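Local coordinates for DegV family protein (Eubacterium eligens, PDB 3FDJ) that is of unknown function but probably binds a fatty acid or similar lipid between its two domains, at residues A3-A8 / D76-V81; T118-R123 / T153-S158; L165-R170 / C262-E267. One frame throughout, in Å; residues are numbered along the deposited sequence.

The three contacts trace how bonding changes with place in a two-sheet fold. Contact 1 is a buried pairing of parallel strands in the first sheet, made by backbone bonds and apolar side chains. Contact 2, also buried and with its centre about 6 Å from the chain's centre, sets the start of helix 120-134 on strand 153-159 of the second sheet, with one amide as its polar link. Contact 3, only partly buried, joins two helix ends through tyrosines, a weak bond and a water. Helix 163-167 of contact 3 follows strand 153-159 of contact 2. Met122 CE touches Val81 O of contact 1 at 3.4 Å, while Thr118 OG1 lies 3.7 Å from Cys262 SG of contact 3.

Contact 1: A3-A8 / D76-V81; sequences AMRLVA and DEIFVV
Arg5 to Ala8 pair residue for residue with Ile78 to Val81, as two neighbouring parallel strands in the first sheet of the DegV fold. The strand segments run 19° apart. Backbone bonding follows the parallel zigzag, in which Arg5 and Val7 each use both N-H and C=O. Arg5 N gives to Glu77 O at 2.9 Å and Arg5 O takes Phe79 N; Val7 N then reaches Phe79 O at 2.8 Å, and Val7 O receives Val81 N. Leu6 and Ala8 bond instead to strand 21-30, so strand 5-9 lies between two parallel partners.

Apolar packing divides between the two faces of the sheet. Val7 CG2 meets Ile78 CG2 at 3.9 Å on the face that Trp68 and Phe72 of helix 65-72 cover. On the other, Leu6 CD2 rests 3.8 Å from Phe79 CB, and the Phe79 ring goes on to stack with Phe139. A Met-aromatic contact extends this side: Met4, a selenomethionine extended beyond CG, runs beside Phe79 and points the same way, bringing SE to the ring edge, 4.1 Å from CE2 and 80° off the ring normal.

Polar groups gather at the strand starts. The Arg5 side chain leads away from Ile78 to a salt bridge with Asp75. Ahead of the first direct backbone bond, two waters continue the link between the two segments: one joins Ala3 O to Glu77 N, and the other accepts from Ala3 N at 2.8 Å and donates to Glu77 OE1 at 2.6 Å.

Contact 2: T118-R123 / T153-S158; sequences TGPQMR and TRLFCS
A helix start packed on the second sheet brings Pro120 and Gln121, in the first turn of helix 120-134, against Thr153 and Leu155 on strand 153-159, an inner strand of the six-stranded mixed sheet. Gly119 is the N-cap, and its O already accepts Arg123 N.

Gln121 carries the polar part. Its CG stands anti to the backbone N (chi1 -168°) and the chain stays extended beyond it, which spans the gap from helix to strand. NE2 gives a hydrogen bond of 2.7 Å to Thr153 OG1, moderately bent at 147°, with the oxygen 17° out of the amide plane. That hydroxyl is held a second time, by Met150 O, so it receives from the amide and gives to the carbonyl. At the other end of the same amide, OE1 is bonded to Ser117 OG. Partners on both its nitrogen and its oxygen would fix the flip of this buried group. OE1 also presses close to the strand, 3.2 Å from Leu155 CB.

Leu155 supplies the apolar part. Its CD1 branch faces the turn that enters the helix, with Thr118 CG2 at 4.1 Å and Pro120 CG at 4.3 Å. Ile272 on the adjacent strand 271-276 also touches both Leu155 and Pro120. A bound hexaethylene glycol, probably from the crystallisation liquor, lies about 4 Å from the Leu155 side chain, consistent with a neighbouring pocket for an elongated ligand as in fatty-acid-binding relatives. Thr118 O, which accepts Gln121 N at 3.1 Å, has Leu155 CD1 only 3.4 Å away.

Contact 3: L165-R170 / C262-E267; sequences LAQNGR and CSYYAE
Two helix C-terminal ends meet where the domains adjoin, Leu165, Asn168 and Arg170 at the end of helix 163-167 closing on Tyr264 and Tyr265 of helix 260-266. The Tyr265 ring is the centre of the contact. Leu165 CD2 packs 3.6 Å from Tyr265 CD1, while on one face Tyr264 CD2 sits over the ring centre, 3.5 Å above the plane. The Tyr265 hydroxyl is bonded to Thr60 on strand 59-61 of the other sheet, and Arg170 NH2 lies 2.9 Å from Tyr265 OH, with guanidinium and ring planes 71° apart; Arg170 NE is hydrogen-bonded to Met87 O. An alanine in place of Tyr265 would probably open a gap beside Leu165 CD2 and leave Thr60 OG1 without its hydroxyl mate.

Asn168 ND2 comes in at the edge of the Tyr264 ring and makes a weak hydrogen bond of 3.1 Å to Tyr264 OH; this nitrogen also binds Asn164 O, and the hydroxyl is held by Ser58. One water ties the two backbones and a carboxylate together, accepting from Leu165 N at 2.9 Å and donating to Tyr265 O at 2.7 Å and to Glu267 OE2.

The turn that presents Asn168 and Arg170 is set by backbone bonds from Arg170 N to Leu165 O and from Gly169 N to Ala166 O, with Gly169 at positive phi as C-prime: the Schellman motif that ends a helix.

Contact 1: A3-A8 / D76-V81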
ATOM      1  N   ALA A   3      -5.912  23.380 -10.476  1.00 20.88           N
ATOM      2  CA  ALA A   3      -5.102  22.843  -9.326  1.00 20.54           C
ATOM      3  C   ALA A   3      -5.622  21.465  -8.895  1.00 19.37           C
ATOM      4  O   ALA A   3      -6.640  21.371  -8.182  1.00 20.19           O
ATOM      5  CB  ALA A   3      -5.181  23.822  -8.175  1.00 20.72           C
HETATM    6  N   MSE A   4      -4.953  20.389  -9.302  1.00 17.21           N
HETATM    7  CA  MSE A   4      -5.562  19.058  -9.140  1.00 15.32           C
HETATM    8  C   MSE A   4      -5.374  18.514  -7.731  1.00 13.94           C
HETATM    9  O   MSE A   4      -4.501  18.953  -6.993  1.00 16.29           O
HETATM   10  CB  MSE A   4      -5.008  18.083 -10.156  1.00 14.80           C
HETATM   11  CG  MSE A   4      -5.088  18.623 -11.556  1.00 15.36           C
HETATM   12 SE   MSE A   4      -4.791  17.219 -12.874  0.80 17.16          SE
HETATM   13  CE  MSE A   4      -4.172  18.367 -14.281  1.00 18.19           C
ATOM     14  N   ARG A   5      -6.229  17.590  -7.347  1.00 10.95           N
ATOM     15  CA  ARG A   5      -6.218  17.025  -6.019  1.00  9.46           C
ATOM     16  C   ARG A   5      -5.977  15.527  -6.111  1.00  8.99           C
ATOM     17  O   ARG A   5      -6.636  14.830  -6.899  1.00  8.71           O
ATOM     18  CB  ARG A   5      -7.558  17.253  -5.345  1.00  9.96           C
ATOM     19  CG  ARG A   5      -7.724  16.571  -4.000  1.00 11.05           C
ATOM     20  CD  ARG A   5      -9.051  16.959  -3.354  1.00 15.67           C
ATOM     21  NE  ARG A   5      -8.888  18.275  -2.825  1.00 19.59           N
ATOM     22  CZ  ARG A   5      -8.691  18.585  -1.545  1.00 22.00           C
ATOM     23  NH1 ARG A   5      -8.734  17.679  -0.570  1.00 23.73           N
ATOM     24  NH2 ARG A   5      -8.499  19.842  -1.243  1.00 23.76           N
ATOM     25  N   LEU A   6      -5.064  15.040  -5.282  1.00  7.62           N
ATOM     26  CA  LEU A   6      -4.817  13.617  -5.118  1.00  8.37           C
ATOM     27  C   LEU A   6      -5.431  13.104  -3.794  1.00  8.22           C
ATOM     28  O   LEU A   6      -5.295  13.732  -2.748  1.00  8.65           O
ATOM     29  CB  LEU A   6      -3.303  13.334  -5.186  1.00  8.16           C
ATOM     30  CG  LEU A   6      -2.583  13.793  -6.457  1.00 10.24           C
ATOM     31  CD1 LEU A   6      -1.074  13.374  -6.421  1.00 11.25           C
ATOM     32  CD2 LEU A   6      -3.270  13.309  -7.726  1.00  8.85           C
ATOM     33  N   VAL A   7      -6.119  11.969  -3.859  1.00  8.66           N
ATOM     34  CA  VAL A   7      -6.748  11.358  -2.691  1.00  8.59           C
ATOM     35  C   VAL A   7      -6.360   9.886  -2.673  1.00  9.28           C
ATOM     36  O   VAL A   7      -6.253   9.251  -3.745  1.00  9.23           O
ATOM     37  CB  VAL A   7      -8.292  11.513  -2.747  1.00  9.39           C
ATOM     38  CG1 VAL A   7      -8.972  10.899  -1.522  1.00  9.55           C
ATOM     39  CG2 VAL A   7      -8.702  13.012  -2.841  1.00  7.98           C
ATOM     40  N   ALA A   8      -6.126   9.334  -1.483  1.00  7.99           N
ATOM     41  CA  ALA A   8      -5.861   7.900  -1.381  1.00  8.71           C
ATOM     42  C   ALA A   8      -6.392   7.366  -0.087  1.00  9.60           C
ATOM     43  O   ALA A   8      -6.477   8.087   0.895  1.00  9.83           O
ATOM     44  CB  ALA A   8      -4.356   7.621  -1.481  1.00  7.72           C
ATOM     45  N   ASP A  76     -12.310  20.288  -8.769  1.00 12.56           N
ATOM     46  CA  ASP A  76     -12.876  19.826  -9.997  1.00 12.83           C
ATOM     47  C   ASP A  76     -12.060  18.805 -10.780  1.00 11.76           C
ATOM     48  O   ASP A  76     -12.546  18.300 -11.785  1.00 11.72           O
ATOM     49  CB  ASP A  76     -13.204  21.009 -10.883  1.00 13.62           C
ATOM     50  CG  ASP A  76     -14.443  21.740 -10.410  1.00 16.32           C
ATOM     51  OD1 ASP A  76     -15.404  21.068  -9.931  1.00 17.38           O
ATOM     52  OD2 ASP A  76     -14.449  22.970 -10.509  1.00 19.11           O
ATOM     53  N   GLU A  77     -10.833  18.542 -10.365  1.00 10.91           N
ATOM     54  CA  GLU A  77     -10.017  17.493 -10.975  1.00 11.09           C
ATOM     55  C   GLU A  77      -9.378  16.669  -9.859  1.00 10.01           C
ATOM     56  O   GLU A  77      -8.548  17.167  -9.100  1.00  9.62           O
ATOM     57  CB  GLU A  77      -8.899  18.088 -11.865  1.00 12.04           C
ATOM     58  CG  GLU A  77      -9.417  18.796 -13.070  1.00 14.18           C
ATOM     59  CD  GLU A  77      -8.347  19.474 -13.929  1.00 17.34           C
ATOM     60  OE1 GLU A  77      -7.483  20.215 -13.409  1.00 18.01           O
ATOM     61  OE2 GLU A  77      -8.438  19.302 -15.158  1.00 20.80           O
ATOM     62  N   ILE A  78      -9.786  15.413  -9.750  1.00  8.69           N
ATOM     63  CA  ILE A  78      -9.384  14.553  -8.655  1.00  8.09           C
ATOM     64  C   ILE A  78      -8.958  13.189  -9.164  1.00  8.53           C
ATOM     65  O   ILE A  78      -9.645  12.579 -10.003  1.00  7.59           O
ATOM     66  CB  ILE A  78     -10.537  14.354  -7.636  1.00  8.07           C
ATOM     67  CG1 ILE A  78     -11.095  15.702  -7.141  1.00  8.73           C
ATOM     68  CG2 ILE A  78     -10.099  13.448  -6.429  1.00  8.99           C
ATOM     69  CD1 ILE A  78     -12.288  15.566  -6.185  1.00  9.25           C
ATOM     70  N   PHE A  79      -7.819  12.719  -8.648  1.00  8.30           N
ATOM     71  CA  PHE A  79      -7.401  11.341  -8.814  1.00  8.27           C
ATOM     72  C   PHE A  79      -7.480  10.692  -7.445  1.00  8.41           C
ATOM     73  O   PHE A  79      -7.001  11.249  -6.447  1.00  8.13           O
ATOM     74  CB  PHE A  79      -5.979  11.219  -9.399  1.00  8.25           C
ATOM     75  CG  PHE A  79      -5.890  11.590 -10.840  1.00  9.92           C
ATOM     76  CD1 PHE A  79      -6.315  10.708 -11.835  1.00  8.92           C
ATOM     77  CD2 PHE A  79      -5.403  12.824 -11.221  1.00 10.95           C
ATOM     78  CE1 PHE A  79      -6.234  11.070 -13.168  1.00  9.04           C
ATOM     79  CE2 PHE A  79      -5.348  13.204 -12.572  1.00 11.88           C
ATOM     80  CZ  PHE A  79      -5.776  12.330 -13.535  1.00 10.87           C
ATOM     81  N   VAL A  80      -8.096   9.514  -7.405  1.00  8.91           N
ATOM     82  CA  VAL A  80      -8.247   8.744  -6.174  1.00  9.07           C
ATOM     83  C   VAL A  80      -7.531   7.428  -6.342  1.00 10.17           C
ATOM     84  O   VAL A  80      -7.834   6.689  -7.288  1.00 12.73           O
ATOM     85  CB  VAL A  80      -9.731   8.468  -5.868  1.00  8.48           C
ATOM     86  CG1 VAL A  80      -9.864   7.827  -4.477  1.00 10.85           C
ATOM     87  CG2 VAL A  80     -10.576   9.762  -5.946  1.00  9.88           C
ATOM     88  N   VAL A  81      -6.589   7.106  -5.450  1.00  8.64           N
ATOM     89  CA  VAL A  81      -5.886   5.814  -5.526  1.00  8.78           C
ATOM     90  C   VAL A  81      -6.378   4.915  -4.401  1.00  8.98           C
ATOM     91  O   VAL A  81      -6.446   5.341  -3.247  1.00  9.01           O
ATOM     92  CB  VAL A  81      -4.363   6.004  -5.463  1.00  9.07           C
ATOM     93  CG1 VAL A  81      -3.623   4.641  -5.583  1.00  9.30           C
ATOM     94  CG2 VAL A  81      -3.902   6.973  -6.577  1.00  8.33           C
TER
HETATM   95  O   HOH W   1      -9.061  20.515  -8.983  1.00 23.05           O
HETATM   96  O   HOH W   2      -7.869  21.475 -11.149  1.00 38.48           O

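Contact 2: T118-R123 / T153-S158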
ATOM      1  N   THR A 118      -1.112  -2.247  -2.825  1.00  9.94           N
ATOM      2  CA  THR A 118      -1.213  -1.600  -1.518  1.00  9.58           C
ATOM      3  C   THR A 118       0.087  -0.865  -1.236  1.00  9.66           C
ATOM      4  O   THR A 118       1.081  -1.031  -1.960  1.00 10.28           O
ATOM      5  CB  THR A 118      -1.472  -2.632  -0.404  1.00 11.20           C
ATOM      6  OG1 THR A 118      -1.957  -1.955   0.763  1.00 12.16           O
ATOM      7  CG2 THR A 118      -0.192  -3.451  -0.082  1.00  9.38           C
ATOM      8  N   GLY A 119       0.070  -0.061  -0.178  1.00  8.80           N
ATOM      9  CA  GLY A 119       1.268   0.504   0.415  1.00  8.40           C
ATOM     10  C   GLY A 119       2.188   1.174  -0.571  1.00  8.31           C
ATOM     11  O   GLY A 119       1.784   2.122  -1.246  1.00  9.05           O
ATOM     12  N   PRO A 120       3.448   0.698  -0.651  1.00  7.73           N
ATOM     13  CA  PRO A 120       4.404   1.436  -1.450  1.00  8.53           C
ATOM     14  C   PRO A 120       4.092   1.507  -2.930  1.00  8.20           C
ATOM     15  O   PRO A 120       4.560   2.427  -3.595  1.00  7.31           O
ATOM     16  CB  PRO A 120       5.736   0.711  -1.191  1.00  8.94           C
ATOM     17  CG  PRO A 120       5.352  -0.628  -0.723  1.00  9.90           C
ATOM     18  CD  PRO A 120       4.090  -0.395   0.080  1.00  8.25           C
ATOM     19  N   GLN A 121       3.320   0.558  -3.457  1.00  8.97           N
ATOM     20  CA  GLN A 121       2.905   0.652  -4.860  1.00  9.54           C
ATOM     21  C   GLN A 121       1.896   1.794  -5.061  1.00  9.71           C
ATOM     22  O   GLN A 121       1.975   2.529  -6.060  1.00 10.49           O
ATOM     23  CB  GLN A 121       2.388  -0.705  -5.368  1.00 10.46           C
ATOM     24  CG  GLN A 121       2.192  -0.797  -6.910  1.00 12.28           C
ATOM     25  CD  GLN A 121       2.317  -2.222  -7.477  1.00 14.02           C
ATOM     26  OE1 GLN A 121       2.222  -3.211  -6.755  1.00 16.38           O
ATOM     27  NE2 GLN A 121       2.458  -2.324  -8.805  1.00 15.56           N
HETATM   28  N   MSE A 122       0.983   1.960  -4.108  1.00  9.16           N
HETATM   29  CA  MSE A 122       0.066   3.123  -4.091  1.00  9.13           C
HETATM   30  C   MSE A 122       0.887   4.404  -3.991  1.00  9.42           C
HETATM   31  O   MSE A 122       0.621   5.363  -4.719  1.00  9.86           O
HETATM   32  CB  MSE A 122      -0.940   3.044  -2.925  1.00  9.73           C
HETATM   33  CG  MSE A 122      -1.886   1.867  -3.022  1.00 10.63           C
HETATM   34 SE   MSE A 122      -3.014   1.754  -1.478  0.80  9.49          SE
HETATM   35  CE  MSE A 122      -4.041   3.446  -1.739  1.00  8.43           C
ATOM     36  N   ARG A 123       1.914   4.411  -3.135  1.00  8.90           N
ATOM     37  CA  ARG A 123       2.800   5.578  -3.057  1.00  9.10           C
ATOM     38  C   ARG A 123       3.467   5.915  -4.386  1.00  8.82           C
ATOM     39  O   ARG A 123       3.485   7.082  -4.785  1.00  8.06           O
ATOM     40  CB  ARG A 123       3.852   5.438  -1.946  1.00  8.78           C
ATOM     41  CG  ARG A 123       4.677   6.661  -1.815  1.00 10.16           C
ATOM     42  CD  ARG A 123       5.592   6.609  -0.629  1.00 11.30           C
ATOM     43  NE  ARG A 123       6.358   7.842  -0.601  1.00 11.58           N
ATOM     44  CZ  ARG A 123       6.935   8.354   0.483  1.00 15.69           C
ATOM     45  NH1 ARG A 123       6.863   7.744   1.678  1.00 14.01           N
ATOM     46  NH2 ARG A 123       7.568   9.513   0.369  1.00 16.06           N
ATOM     47  N   THR A 153       5.424  -1.457 -12.766  1.00 10.97           N
ATOM     48  CA  THR A 153       5.672  -1.400 -11.322  1.00 11.19           C
ATOM     49  C   THR A 153       5.356  -2.777 -10.708  1.00 11.21           C
ATOM     50  O   THR A 153       4.525  -3.507 -11.241  1.00 12.66           O
ATOM     51  CB  THR A 153       4.844  -0.294 -10.586  1.00 11.72           C
ATOM     52  OG1 THR A 153       3.444  -0.597 -10.661  1.00 13.01           O
ATOM     53  CG2 THR A 153       5.102   1.102 -11.183  1.00 11.58           C
ATOM     54  N   ARG A 154       6.026  -3.121  -9.603  1.00  9.42           N
ATOM     55  CA  ARG A 154       5.837  -4.380  -8.916  1.00 10.01           C
ATOM     56  C   ARG A 154       5.873  -4.170  -7.421  1.00 10.41           C
ATOM     57  O   ARG A 154       6.399  -3.162  -6.944  1.00 11.21           O
ATOM     58  CB  ARG A 154       6.936  -5.363  -9.271  1.00  9.29           C
ATOM     59  CG  ARG A 154       6.920  -5.833 -10.729  1.00 10.67           C
ATOM     60  CD  ARG A 154       5.702  -6.701 -11.093  1.00 10.92           C
ATOM     61  NE  ARG A 154       5.589  -7.884 -10.245  1.00  9.82           N
ATOM     62  CZ  ARG A 154       6.219  -9.044 -10.409  1.00 12.90           C
ATOM     63  NH1 ARG A 154       7.031  -9.249 -11.442  1.00 13.33           N
ATOM     64  NH2 ARG A 154       6.004 -10.036  -9.533  1.00 12.36           N
ATOM     65  N   LEU A 155       5.334  -5.140  -6.695  1.00  9.78           N
ATOM     66  CA  LEU A 155       5.392  -5.151  -5.252  1.00 10.12           C
ATOM     67  C   LEU A 155       5.848  -6.506  -4.751  1.00 10.26           C
ATOM     68  O   LEU A 155       5.379  -7.541  -5.228  1.00 10.51           O
ATOM     69  CB  LEU A 155       4.022  -4.823  -4.649  1.00 10.90           C
ATOM     70  CG  LEU A 155       3.948  -4.860  -3.115  1.00 11.75           C
ATOM     71  CD1 LEU A 155       3.015  -3.749  -2.611  1.00 13.51           C
ATOM     72  CD2 LEU A 155       3.510  -6.206  -2.603  1.00 12.39           C
ATOM     73  N   PHE A 156       6.723  -6.491  -3.755  1.00 10.20           N
ATOM     74  CA  PHE A 156       7.107  -7.694  -3.043  1.00 10.12           C
ATOM     75  C   PHE A 156       6.996  -7.439  -1.548  1.00 11.46           C
ATOM     76  O   PHE A 156       7.142  -6.289  -1.081  1.00 11.29           O
ATOM     77  CB  PHE A 156       8.540  -8.100  -3.398  1.00 10.30           C
ATOM     78  CG  PHE A 156       8.733  -8.429  -4.842  1.00 12.05           C
ATOM     79  CD1 PHE A 156       8.343  -9.674  -5.349  1.00 12.15           C
ATOM     80  CD2 PHE A 156       9.263  -7.488  -5.717  1.00 14.33           C
ATOM     81  CE1 PHE A 156       8.480  -9.965  -6.698  1.00 12.75           C
ATOM     82  CE2 PHE A 156       9.419  -7.793  -7.064  1.00 14.13           C
ATOM     83  CZ  PHE A 156       9.020  -9.022  -7.556  1.00 13.85           C
ATOM     84  N   CYS A 157       6.757  -8.498  -0.786  1.00  9.94           N
ATOM     85  CA  CYS A 157       6.670  -8.361   0.653  1.00 10.50           C
ATOM     86  C   CYS A 157       7.345  -9.539   1.329  1.00  9.45           C
ATOM     87  O   CYS A 157       7.519 -10.587   0.726  1.00 10.45           O
ATOM     88  CB  CYS A 157       5.223  -8.226   1.111  1.00 10.71           C
ATOM     89  SG  CYS A 157       4.208  -9.626   0.755  1.00 16.72           S
ATOM     90  N   SER A 158       7.736  -9.335   2.572  1.00  8.88           N
ATOM     91  CA  SER A 158       8.172 -10.424   3.438  1.00  8.89           C
ATOM     92  C   SER A 158       7.480 -10.276   4.787  1.00  8.03           C
ATOM     93  O   SER A 158       7.648  -9.258   5.478  1.00  7.95           O
ATOM     94  CB  SER A 158       9.685 -10.392   3.596  1.00  9.56           C
ATOM     95  OG  SER A 158      10.113 -11.507   4.365  1.00 11.16           O
TER

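Contact 3: L165-R170 / C262-E267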
ATOM      1  N   LEU A 165      -4.180 -11.505   8.041  1.00  8.88           N
ATOM      2  CA  LEU A 165      -4.622 -11.832   6.692  1.00  8.99           C
ATOM      3  C   LEU A 165      -5.484 -13.096   6.674  1.00  9.56           C
ATOM      4  O   LEU A 165      -6.569 -13.108   6.099  1.00  9.85           O
ATOM      5  CB  LEU A 165      -3.432 -12.015   5.738  1.00  8.85           C
ATOM      6  CG  LEU A 165      -2.712 -10.742   5.314  1.00  8.30           C
ATOM      7  CD1 LEU A 165      -1.277 -11.085   4.875  1.00 10.34           C
ATOM      8  CD2 LEU A 165      -3.473  -9.970   4.241  1.00  8.36           C
ATOM      9  N   ALA A 166      -5.004 -14.146   7.332  1.00  9.36           N
ATOM     10  CA  ALA A 166      -5.677 -15.435   7.321  1.00  9.84           C
ATOM     11  C   ALA A 166      -7.019 -15.383   8.036  1.00 10.15           C
ATOM     12  O   ALA A 166      -7.999 -15.912   7.512  1.00  9.77           O
ATOM     13  CB  ALA A 166      -4.782 -16.544   7.921  1.00  9.00           C
ATOM     14  N   GLN A 167      -7.095 -14.727   9.199  1.00 10.30           N
ATOM     15  CA  GLN A 167      -8.365 -14.722   9.932  1.00 10.92           C
ATOM     16  C   GLN A 167      -9.408 -13.898   9.195  1.00 11.50           C
ATOM     17  O   GLN A 167     -10.591 -14.093   9.408  1.00 11.34           O
ATOM     18  CB  GLN A 167      -8.211 -14.232  11.378  1.00 12.01           C
ATOM     19  CG  GLN A 167      -8.015 -12.738  11.532  1.00 13.22           C
ATOM     20  CD  GLN A 167      -8.073 -12.272  12.982  1.00 16.76           C
ATOM     21  OE1 GLN A 167      -9.088 -12.466  13.670  1.00 16.06           O
ATOM     22  NE2 GLN A 167      -7.007 -11.621  13.440  1.00 15.30           N
ATOM     23  N   ASN A 168      -8.961 -12.989   8.330  1.00 11.23           N
ATOM     24  CA  ASN A 168      -9.871 -12.188   7.509  1.00 11.83           C
ATOM     25  C   ASN A 168     -10.107 -12.732   6.094  1.00 12.49           C
ATOM     26  O   ASN A 168     -10.698 -12.038   5.248  1.00 12.22           O
ATOM     27  CB  ASN A 168      -9.385 -10.734   7.473  1.00 11.68           C
ATOM     28  CG  ASN A 168      -9.686  -9.996   8.765  1.00 12.93           C
ATOM     29  OD1 ASN A 168     -10.844  -9.641   9.038  1.00 14.64           O
ATOM     30  ND2 ASN A 168      -8.670  -9.784   9.575  1.00 10.10           N
ATOM     31  N   GLY A 169      -9.665 -13.965   5.845  1.00 12.51           N
ATOM     32  CA  GLY A 169      -9.888 -14.640   4.570  1.00 13.49           C
ATOM     33  C   GLY A 169      -9.092 -14.088   3.407  1.00 14.46           C
ATOM     34  O   GLY A 169      -9.484 -14.264   2.253  1.00 14.98           O
ATOM     35  N   ARG A 170      -7.978 -13.419   3.688  1.00 14.25           N
ATOM     36  CA  ARG A 170      -7.210 -12.784   2.612  1.00 14.58           C
ATOM     37  C   ARG A 170      -5.973 -13.555   2.153  1.00 14.94           C
ATOM     38  O   ARG A 170      -5.322 -13.163   1.173  1.00 16.35           O
ATOM     39  CB  ARG A 170      -6.899 -11.333   2.990  1.00 14.60           C
ATOM     40  CG  ARG A 170      -8.190 -10.542   2.868  1.00 18.11           C
ATOM     41  CD  ARG A 170      -8.174  -9.204   3.492  1.00 20.63           C
ATOM     42  NE  ARG A 170      -9.362  -8.499   3.015  1.00 22.76           N
ATOM     43  CZ  ARG A 170     -10.379  -8.084   3.765  1.00 23.80           C
ATOM     44  NH1 ARG A 170     -11.403  -7.479   3.184  1.00 24.63           N
ATOM     45  NH2 ARG A 170     -10.376  -8.240   5.085  1.00 25.02           N
ATOM     46  N   CYS A 262      -1.716  -1.135   6.880  1.00 11.49           N
ATOM     47  CA  CYS A 262      -0.613  -1.992   6.477  1.00 12.41           C
ATOM     48  C   CYS A 262       0.077  -2.640   7.682  1.00 11.95           C
ATOM     49  O   CYS A 262       0.492  -3.788   7.593  1.00 12.13           O
ATOM     50  CB  CYS A 262       0.382  -1.271   5.574  1.00 13.12           C
ATOM     51  SG  CYS A 262      -0.300  -0.975   3.868  1.00 21.27           S
ATOM     52  N   SER A 263       0.143  -1.953   8.813  1.00 10.58           N
ATOM     53  CA  SER A 263       0.732  -2.540  10.035  1.00  9.64           C
ATOM     54  C   SER A 263      -0.118  -3.702  10.536  1.00 10.15           C
ATOM     55  O   SER A 263       0.419  -4.722  10.945  1.00  9.48           O
ATOM     56  CB  SER A 263       0.937  -1.488  11.130  1.00 10.65           C
ATOM     57  OG  SER A 263       1.918  -0.519  10.746  1.00  8.99           O
ATOM     58  N   TYR A 264      -1.439  -3.570  10.436  1.00  9.24           N
ATOM     59  CA  TYR A 264      -2.343  -4.645  10.848  1.00  9.65           C
ATOM     60  C   TYR A 264      -2.137  -5.916  10.002  1.00  9.80           C
ATOM     61  O   TYR A 264      -2.008  -7.002  10.553  1.00  9.18           O
ATOM     62  CB  TYR A 264      -3.811  -4.175  10.808  1.00  9.44           C
ATOM     63  CG  TYR A 264      -4.802  -5.265  11.092  1.00  8.27           C
ATOM     64  CD1 TYR A 264      -5.039  -5.670  12.402  1.00 10.52           C
ATOM     65  CD2 TYR A 264      -5.475  -5.925  10.069  1.00  8.37           C
ATOM     66  CE1 TYR A 264      -5.906  -6.706  12.685  1.00 10.16           C
ATOM     67  CE2 TYR A 264      -6.386  -6.972  10.356  1.00  9.69           C
ATOM     68  CZ  TYR A 264      -6.589  -7.347  11.667  1.00  9.21           C
ATOM     69  OH  TYR A 264      -7.446  -8.366  12.000  1.00 10.68           O
ATOM     70  N   TYR A 265      -2.103  -5.766   8.683  1.00  9.63           N
ATOM     71  CA  TYR A 265      -2.062  -6.913   7.780  1.00 10.03           C
ATOM     72  C   TYR A 265      -0.660  -7.452   7.507  1.00  9.83           C
ATOM     73  O   TYR A 265      -0.497  -8.663   7.309  1.00  9.97           O
ATOM     74  CB  TYR A 265      -2.790  -6.589   6.470  1.00  9.81           C
ATOM     75  CG  TYR A 265      -4.293  -6.722   6.576  1.00  9.59           C
ATOM     76  CD1 TYR A 265      -4.879  -7.956   6.895  1.00  8.61           C
ATOM     77  CD2 TYR A 265      -5.143  -5.619   6.387  1.00 10.19           C
ATOM     78  CE1 TYR A 265      -6.263  -8.090   7.005  1.00 10.03           C
ATOM     79  CE2 TYR A 265      -6.524  -5.757   6.483  1.00  9.32           C
ATOM     80  CZ  TYR A 265      -7.071  -6.987   6.781  1.00  8.85           C
ATOM     81  OH  TYR A 265      -8.433  -7.130   6.917  1.00  8.44           O
ATOM     82  N   ALA A 266       0.347  -6.584   7.490  1.00  9.92           N
ATOM     83  CA  ALA A 266       1.743  -7.046   7.331  1.00 11.26           C
ATOM     84  C   ALA A 266       2.345  -7.578   8.628  1.00 10.93           C
ATOM     85  O   ALA A 266       3.244  -8.425   8.602  1.00 11.20           O
ATOM     86  CB  ALA A 266       2.625  -5.951   6.732  1.00  9.86           C
ATOM     87  N   GLU A 267       1.846  -7.066   9.746  1.00 10.99           N
ATOM     88  CA  GLU A 267       2.226  -7.457  11.115  1.00 11.17           C
ATOM     89  C   GLU A 267       3.638  -7.052  11.512  1.00 10.92           C
ATOM     90  O   GLU A 267       4.449  -6.652  10.688  1.00  8.78           O
ATOM     91  CB  GLU A 267       1.936  -8.932  11.394  1.00 12.27           C
ATOM     92  CG  GLU A 267       0.449  -9.212  11.277  1.00 14.89           C
ATOM     93  CD  GLU A 267       0.009 -10.525  11.895  1.00 18.55           C
ATOM     94  OE1 GLU A 267       0.408 -10.811  13.053  1.00 20.82           O
ATOM     95  OE2 GLU A 267      -0.784 -11.236  11.229  1.00 17.21           O
TER
HETATM   96  O   HOH W   3      -1.429 -10.878   8.560  1.00  8.81           O